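Local coordinates for SusD superfamily protein (Bacteroides thetaiotaomicron VPI-5482, PDB 3HDX), which probably binds polysaccharide at the outer membrane of a gut bacterium as a SusD-family lipoprotein, a step in carbohydrate uptake, at residues Trp36-Leu41 / Ile456-Ser461; Tyr124-Trp129 / Thr150-Val155; Asp433-Gln438 / Glu445-Leu450. All coordinates share one frame; numbering follows the deposited sequence.

Contact 1 of 3, residues Trp36-Leu41 / Ile456-Ser461; sequences WICGDL and IYWPVS
In this SusD-family fold a Cys sulfur-aromatic contact joins the short helix 34-41, near the N terminus, to the extended loop 456-461 near the C terminus. The indole of Trp-458 reaches from the loop to the helix, and two consecutive helical residues meet it obliquely. Cys-38 SG lies 4.3 Å from the centroid of the Trp-458 five-membered ring, 39° off the ring normal, and is 3.8 Å from NE1 of that indole. Ile-37 takes the benzo end, its CG2 4.0 Å from Trp-458 CH2; with CG1 beside the backbone N (chi1 -70°), CG2 is the branch turned to the ring. The polar edge is bridged by one water in the plane of the indole, which accepts from Trp-458 NE1 at 2.9 Å and donates to Cys-38 O at 2.7 Å. That carbonyl lies where the helix widens into a pi-type turn, Trp-36 O accepting from both Asp-40 N and Leu-41 N. A leucine in place of Trp-458 would probably leave the bridging water without its N-H donor and the Cys-38 sulfur without its aromatic partner. All three touching residues are buried: Leu-69 and Val-72 of helix 67-73 also pack on Trp-458, helix 52-58 covers Ile-37, and Tyr-432 of helix 430-441 touches Cys-38.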
# COMPACT_ATOMS: atom_id res chain seq x y z
N TRP A 36 7.51 2.51 -3.10
CA TRP A 36 8.67 1.73 -2.64
C TRP A 36 9.70 2.60 -1.96
O TRP A 36 10.34 2.16 -1.00
CB TRP A 36 9.25 0.91 -3.81
CG TRP A 36 8.15 0.11 -4.43
CD1 TRP A 36 7.62 -1.07 -3.99
CD2 TRP A 36 7.34 0.52 -5.55
NE1 TRP A 36 6.55 -1.43 -4.77
CE2 TRP A 36 6.35 -0.47 -5.73
CE3 TRP A 36 7.35 1.64 -6.41
CZ2 TRP A 36 5.39 -0.38 -6.74
CZ3 TRP A 36 6.38 1.74 -7.41
CH2 TRP A 36 5.40 0.74 -7.55
N ILE A 37 9.89 3.82 -2.48
CA ILE A 37 10.83 4.78 -1.89
C ILE A 37 10.39 5.11 -0.46
O ILE A 37 11.19 5.04 0.49
CB ILE A 37 10.89 6.09 -2.75
CG1 ILE A 37 11.59 5.84 -4.10
CG2 ILE A 37 11.53 7.23 -1.95
CD1 ILE A 37 13.01 5.44 -4.04
N CYS A 38 9.10 5.39 -0.30
CA CYS A 38 8.56 5.75 1.01
C CYS A 38 8.29 4.57 1.93
O CYS A 38 8.34 4.75 3.16
CB CYS A 38 7.28 6.61 0.87
SG CYS A 38 7.52 8.14 -0.01
N GLY A 39 7.96 3.41 1.35
CA GLY A 39 7.54 2.24 2.10
C GLY A 39 8.54 1.13 2.35
O GLY A 39 8.45 0.45 3.34
N ASP A 40 9.44 0.91 1.39
CA ASP A 40 10.45 -0.15 1.47
C ASP A 40 11.86 0.36 1.72
O ASP A 40 12.62 -0.24 2.49
CB ASP A 40 10.49 -1.00 0.19
CG ASP A 40 9.36 -1.97 0.11
OD1 ASP A 40 9.31 -2.91 0.92
OD2 ASP A 40 8.53 -1.83 -0.77
N LEU A 41 12.23 1.46 1.06
CA LEU A 41 13.64 1.90 1.09
C LEU A 41 14.05 2.57 2.38
O LEU A 41 15.17 2.35 2.88
CB LEU A 41 13.93 2.77 -0.14
CG LEU A 41 15.38 3.24 -0.37
CD1 LEU A 41 16.33 2.05 -0.53
CD2 LEU A 41 15.39 4.14 -1.62
N ILE A 456 9.74 11.01 11.51
CA ILE A 456 9.15 9.88 10.78
C ILE A 456 8.35 10.34 9.56
O ILE A 456 7.87 9.49 8.78
CB ILE A 456 8.23 9.00 11.67
CG1 ILE A 456 7.07 9.82 12.28
CG2 ILE A 456 9.09 8.22 12.70
CD1 ILE A 456 5.92 8.94 12.78
N TYR A 457 8.21 11.65 9.36
CA TYR A 457 7.53 12.17 8.17
C TYR A 457 8.51 12.81 7.22
O TYR A 457 9.69 13.05 7.54
CB TYR A 457 6.45 13.18 8.60
CG TYR A 457 5.47 12.56 9.56
CD1 TYR A 457 4.71 11.49 9.16
CD2 TYR A 457 5.29 13.05 10.85
CE1 TYR A 457 3.80 10.91 10.00
CE2 TYR A 457 4.39 12.46 11.72
CZ TYR A 457 3.64 11.37 11.28
OH TYR A 457 2.68 10.75 12.09
N TRP A 458 8.04 13.02 6.01
CA TRP A 458 8.79 13.69 4.95
C TRP A 458 8.66 15.19 5.11
O TRP A 458 7.65 15.71 5.62
CB TRP A 458 8.29 13.30 3.54
CG TRP A 458 8.79 11.98 3.14
CD1 TRP A 458 8.43 10.75 3.67
CD2 TRP A 458 9.76 11.72 2.13
NE1 TRP A 458 9.13 9.75 3.02
CE2 TRP A 458 9.94 10.31 2.06
CE3 TRP A 458 10.49 12.54 1.24
CZ2 TRP A 458 10.86 9.70 1.18
CZ3 TRP A 458 11.38 11.93 0.34
CH2 TRP A 458 11.56 10.52 0.32
N PRO A 459 9.68 15.93 4.65
CA PRO A 459 9.50 17.38 4.60
C PRO A 459 8.41 17.76 3.58
O PRO A 459 8.13 16.99 2.67
CB PRO A 459 10.87 17.87 4.11
CG PRO A 459 11.54 16.76 3.54
CD PRO A 459 10.97 15.52 4.10
N VAL A 460 7.79 18.92 3.80
CA VAL A 460 6.93 19.56 2.83
C VAL A 460 7.84 20.23 1.78
O VAL A 460 8.85 20.85 2.11
CB VAL A 460 5.98 20.59 3.51
CG1 VAL A 460 5.10 21.33 2.48
CG2 VAL A 460 5.13 19.89 4.55
N SER A 461 7.51 20.07 0.51
CA SER A 461 8.31 20.69 -0.56
C SER A 461 8.32 22.21 -0.38
O SER A 461 7.29 22.83 -0.11
CB SER A 461 7.76 20.35 -1.94
OG SER A 461 8.39 21.19 -2.93
O HOH W 1 8.07 7.27 4.20

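Contact 2 of 3, residues Tyr124-Trp129 / Thr150-Val155; sequences YMVRIW and TDAQTV
Val-126, near the C-terminal end of helix 104-129, packs against Ala-152 and Val-155 in the first turn of helix 152-169, forming a small apolar helix-helix junction in the N-terminal part of the SusD-like fold. Its two methyls divide the work. CG2 of Val-126 comes within 3.5 Å of Val-155 CG1, a close methyl-methyl contact between side chains that slide past each other in opposite directions. CG1, anti to the backbone N of Val-126 (chi1 161°), instead meets the single methyl of Ala-152, CB, at 3.8 Å. The backbones are nearest at this pair, Val-126 CA and Ala-152 CA lying 6.2 Å apart, consistent with the small side chain of Ala-152. Val-126 and Val-155 are buried and make up the tight part of the contact, whereas Ala-152 is already partly exposed.

The other side of the same turn is loose. Asp-151, Gln-153 and Thr-154 are exposed, and the CB of Gln-153 points away from helix 104-129. Asp-131, in the loop just after helix 104-129, accepts from Ala-152 N through its OD1, tying that loop to the start of helix 152-169. Asp-151 is the N-cap; in the conformer described, its OD2 accepts from Gln-153 N at 2.9 Å, a weak capping bond bent to 127° at the hydrogen.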
# COMPACT_ATOMS: atom_id res chain seq x y z
N TYR A 124 -3.03 7.74 2.94
CA TYR A 124 -1.69 7.47 2.39
C TYR A 124 -0.76 8.66 2.59
O TYR A 124 0.39 8.52 3.00
CB TYR A 124 -1.83 7.06 0.90
CG TYR A 124 -0.62 6.34 0.36
CD1 TYR A 124 0.48 7.05 -0.12
CD2 TYR A 124 -0.57 4.93 0.32
CE1 TYR A 124 1.57 6.43 -0.65
CE2 TYR A 124 0.52 4.27 -0.21
CZ TYR A 124 1.60 5.04 -0.68
OH TYR A 124 2.69 4.41 -1.21
N MSE A 125 -1.30 9.85 2.35
CA MSE A 125 -0.49 11.06 2.45
C MSE A 125 -0.24 11.42 3.94
O MSE A 125 0.82 11.96 4.28
CB MSE A 125 -1.07 12.21 1.61
CG MSE A 125 -2.26 12.88 2.21
SE MSE A 125 -3.09 14.17 1.05
CE MSE A 125 -1.51 15.28 0.71
N VAL A 126 -1.20 11.13 4.83
CA VAL A 126 -1.00 11.35 6.28
C VAL A 126 0.13 10.49 6.82
O VAL A 126 0.94 10.96 7.65
CB VAL A 126 -2.33 11.19 7.09
CG1 VAL A 126 -2.06 10.94 8.60
CG2 VAL A 126 -3.25 12.39 6.79
N ARG A 127 0.28 9.26 6.31
CA ARG A 127 1.40 8.44 6.77
C ARG A 127 2.74 9.05 6.35
O ARG A 127 3.75 8.86 7.05
CB ARG A 127 1.35 7.03 6.22
CG ARG A 127 0.17 6.20 6.72
CD ARG A 127 0.44 4.71 6.43
NE ARG A 127 0.66 4.47 5.01
CZ ARG A 127 0.75 3.26 4.46
NH1 ARG A 127 0.64 2.16 5.18
NH2 ARG A 127 0.95 3.16 3.17
N ILE A 128 2.76 9.74 5.20
CA ILE A 128 3.99 10.32 4.64
C ILE A 128 4.37 11.65 5.29
O ILE A 128 5.52 11.82 5.69
CB ILE A 128 3.90 10.42 3.08
CG1 ILE A 128 3.84 9.03 2.45
CG2 ILE A 128 5.07 11.21 2.50
CD1 ILE A 128 3.59 9.02 0.97
N TRP A 129 3.42 12.57 5.35
CA TRP A 129 3.67 13.94 5.78
C TRP A 129 3.12 14.29 7.16
O TRP A 129 3.53 15.28 7.74
CB TRP A 129 3.11 14.96 4.75
CG TRP A 129 3.88 15.02 3.48
CD1 TRP A 129 5.06 15.72 3.26
CD2 TRP A 129 3.54 14.42 2.23
NE1 TRP A 129 5.47 15.53 1.96
CE2 TRP A 129 4.55 14.74 1.31
CE3 TRP A 129 2.49 13.60 1.81
CZ2 TRP A 129 4.53 14.27 0.01
CZ3 TRP A 129 2.48 13.13 0.52
CH2 TRP A 129 3.49 13.48 -0.37
N THR A 150 -3.85 20.60 8.32
CA THR A 150 -4.85 20.16 9.30
C THR A 150 -4.24 19.03 10.12
O THR A 150 -3.53 18.19 9.58
CB THR A 150 -6.13 19.68 8.58
OG1 THR A 150 -6.59 20.71 7.69
CG2 THR A 150 -7.25 19.29 9.59
N ASP A 151 -4.56 19.01 11.42
CA ASP A 151 -4.10 17.96 12.30
C ASP A 151 -4.37 16.57 11.67
O ASP A 151 -5.47 16.30 11.19
CB ASP A 151 -4.83 18.04 13.64
CG ASP A 151 -4.28 17.10 14.62
OD1 ASP A 151 -3.26 17.40 15.24
OD2 ASP A 151 -4.87 16.03 14.76
N ALA A 152 -3.35 15.72 11.67
CA ALA A 152 -3.45 14.37 11.09
C ALA A 152 -4.64 13.61 11.65
O ALA A 152 -5.30 12.92 10.90
CB ALA A 152 -2.17 13.59 11.33
N GLN A 153 -4.89 13.70 12.97
CA GLN A 153 -6.04 13.00 13.58
C GLN A 153 -7.36 13.43 12.95
O GLN A 153 -8.24 12.60 12.67
CB GLN A 153 -6.08 13.21 15.09
CG GLN A 153 -7.08 12.33 15.80
CD GLN A 153 -6.98 12.46 17.30
OE1 GLN A 153 -6.27 13.32 17.83
NE2 GLN A 153 -7.69 11.61 17.99
N THR A 154 -7.49 14.74 12.70
CA THR A 154 -8.71 15.28 12.07
C THR A 154 -8.87 14.75 10.64
O THR A 154 -9.98 14.40 10.22
CB THR A 154 -8.67 16.81 12.10
OG1 THR A 154 -8.52 17.21 13.48
CG2 THR A 154 -9.91 17.42 11.49
N VAL A 155 -7.76 14.68 9.91
CA VAL A 155 -7.79 14.17 8.54
C VAL A 155 -8.19 12.68 8.56
O VAL A 155 -9.02 12.23 7.75
CB VAL A 155 -6.43 14.38 7.83
CG1 VAL A 155 -6.46 13.77 6.47
CG2 VAL A 155 -6.06 15.88 7.78

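Contact 3 of 3, residues Asp433-Gln438 / Glu445-Leu450; sequences DLVRRQ and EAFLRL
Phe-447 lays its ring against helix 433-438, where Gln-438 covers one face and Leu-434 meets the edge. Its CG is anti to the backbone N, which carries the ring across to the facing helix. Gln-438 CB stands 4.0 Å from the Phe-447 ring centroid, 16° off the normal, a CH-pi contact displaced toward the rim. At the edge, Leu-434 CB lies in the ring plane, 4.0 Å from Phe-447 CZ. The Val-435 and Phe-447 side chains cross at about a right angle, with CG2 of Val-435 4.2 Å from Phe-447 CZ. The chain of Gln-438 is bent at chi2 (54°) and slides past the phenyl in the opposite direction, its amide plane moderately tilted from the ring and NE2 3.7 Å from Phe-447 CD2. The amide's hydrogen bonds lie in the connecting loop: NE2 donates to Asp-443 OD1, while OE1 accepts from Asn-444 N, which probably fixes which way the amide is flipped. Leu-448 runs across Gln-438, its CG 3.5 Å from Gln-438 OE1. Within helix 433-438, Arg-436 grips a single oxygen of Asp-433 end-on, with NH1 2.9 Å from OD1, while Asp-433 OD2 pairs with Arg-420. The segment axes cross at -110° with a closest approach of 10.5 Å: two successive helices, 430-441 and 445-453, joined by a short loop and packed at a steep angle in the C-terminal part of the SusD-like fold.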
# COMPACT_ATOMS: atom_id res chain seq x y z
N ASP A 433 5.42 -0.30 8.95
CA ASP A 433 5.46 -1.38 9.91
C ASP A 433 6.48 -1.12 11.01
O ASP A 433 6.21 -1.38 12.19
CB ASP A 433 5.78 -2.71 9.24
CG ASP A 433 4.62 -3.26 8.42
OD1 ASP A 433 3.51 -2.70 8.39
OD2 ASP A 433 4.82 -4.32 7.78
N LEU A 434 7.64 -0.54 10.66
CA LEU A 434 8.66 -0.24 11.69
C LEU A 434 8.12 0.76 12.70
O LEU A 434 8.40 0.63 13.90
CB LEU A 434 9.94 0.30 11.04
CG LEU A 434 10.91 -0.76 10.54
CD1 LEU A 434 11.98 -0.10 9.67
CD2 LEU A 434 11.57 -1.48 11.73
N VAL A 435 7.37 1.75 12.20
CA VAL A 435 6.76 2.77 13.08
C VAL A 435 5.68 2.12 13.98
O VAL A 435 5.70 2.30 15.19
CB VAL A 435 6.20 3.97 12.26
CG1 VAL A 435 5.43 4.95 13.17
CG2 VAL A 435 7.33 4.71 11.47
N ARG A 436 4.75 1.34 13.40
CA ARG A 436 3.72 0.70 14.26
C ARG A 436 4.38 -0.24 15.27
O ARG A 436 3.98 -0.29 16.43
CB ARG A 436 2.69 -0.07 13.43
CG ARG A 436 1.88 0.79 12.48
CD ARG A 436 0.55 0.15 12.08
NE ARG A 436 0.73 -1.25 11.76
CZ ARG A 436 1.34 -1.70 10.66
NH1 ARG A 436 1.73 -0.87 9.67
NH2 ARG A 436 1.56 -3.01 10.54
N ARG A 437 5.37 -1.01 14.82
CA ARG A 437 6.13 -1.87 15.71
C ARG A 437 6.77 -1.09 16.85
O ARG A 437 6.65 -1.51 18.01
CB ARG A 437 7.23 -2.60 14.94
CG ARG A 437 8.10 -3.55 15.77
CD ARG A 437 9.41 -3.88 15.12
NE ARG A 437 10.24 -4.67 16.04
CZ ARG A 437 10.86 -4.18 17.10
NH1 ARG A 437 10.83 -2.88 17.37
NH2 ARG A 437 11.58 -4.99 17.88
N GLN A 438 7.37 0.05 16.54
CA GLN A 438 8.04 0.80 17.59
C GLN A 438 7.06 1.31 18.65
O GLN A 438 7.35 1.31 19.84
CB GLN A 438 8.84 1.96 17.01
CG GLN A 438 9.69 2.67 18.09
CD GLN A 438 10.61 1.74 18.89
OE1 GLN A 438 10.74 1.91 20.12
NE2 GLN A 438 11.28 0.78 18.21
N GLU A 445 14.59 4.14 22.23
CA GLU A 445 14.30 5.52 22.60
C GLU A 445 14.63 6.51 21.48
O GLU A 445 13.91 7.49 21.32
CB GLU A 445 15.04 5.89 23.90
CG GLU A 445 14.46 5.23 25.15
CD GLU A 445 13.17 5.88 25.65
OE1 GLU A 445 12.89 7.03 25.27
OE2 GLU A 445 12.44 5.20 26.44
N ALA A 446 15.69 6.25 20.70
CA ALA A 446 16.02 7.14 19.58
C ALA A 446 14.92 7.14 18.54
O ALA A 446 14.53 8.19 18.05
CB ALA A 446 17.40 6.77 18.95
N PHE A 447 14.37 5.95 18.26
CA PHE A 447 13.25 5.83 17.31
C PHE A 447 11.99 6.47 17.94
O PHE A 447 11.26 7.17 17.26
CB PHE A 447 13.04 4.35 16.97
CG PHE A 447 12.24 4.08 15.71
CD1 PHE A 447 11.50 5.04 15.01
CD2 PHE A 447 12.23 2.77 15.24
CE1 PHE A 447 10.78 4.68 13.88
CE2 PHE A 447 11.50 2.43 14.09
CZ PHE A 447 10.80 3.39 13.42
N LEU A 448 11.73 6.24 19.22
CA LEU A 448 10.57 6.91 19.88
C LEU A 448 10.67 8.44 19.78
O LEU A 448 9.67 9.13 19.55
CB LEU A 448 10.40 6.46 21.33
CG LEU A 448 10.00 5.01 21.54
CD1 LEU A 448 10.25 4.61 23.02
CD2 LEU A 448 8.52 4.84 21.09
N ARG A 449 11.89 8.96 19.89
CA ARG A 449 12.08 10.43 19.75
C ARG A 449 11.86 10.84 18.31
O ARG A 449 11.32 11.90 18.06
CB ARG A 449 13.44 10.85 20.28
CG ARG A 449 13.81 12.31 20.08
CD ARG A 449 14.56 12.46 18.82
NE ARG A 449 14.94 13.83 18.58
CZ ARG A 449 15.73 14.20 17.57
NH1 ARG A 449 16.24 13.30 16.70
NH2 ARG A 449 16.02 15.48 17.45
N LEU A 450 12.32 10.04 17.35
CA LEU A 450 12.06 10.32 15.93
C LEU A 450 10.55 10.41 15.66
O LEU A 450 10.09 11.27 14.90
CB LEU A 450 12.69 9.25 15.05
CG LEU A 450 12.80 9.54 13.56
CD1 LEU A 450 13.87 10.60 13.26
CD2 LEU A 450 13.16 8.30 12.79

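In the fold
From the N terminus, helix 34-41 supplies the first half of contact 1, whose second half comes 415 residues later; the other two contacts nest inside that long loop. Contact 2 closes first, its segments on helices 104-129 and 152-169 separated by 20 residues without helix or strand. Contact 3 follows in series, turning helix 430-441 into helix 445-453, and the chain then enters loop 456-461 to close contact 1. That loop touches both others: Trp-458 N lies 2.8 Å from Ile-128 O, a probable hydrogen bond, and Ile-456 packs on Val-435 and Phe-447. Contacts 2 and 3 do not touch each other; through 456-461 the C-terminal region is tied to the N-terminal helices.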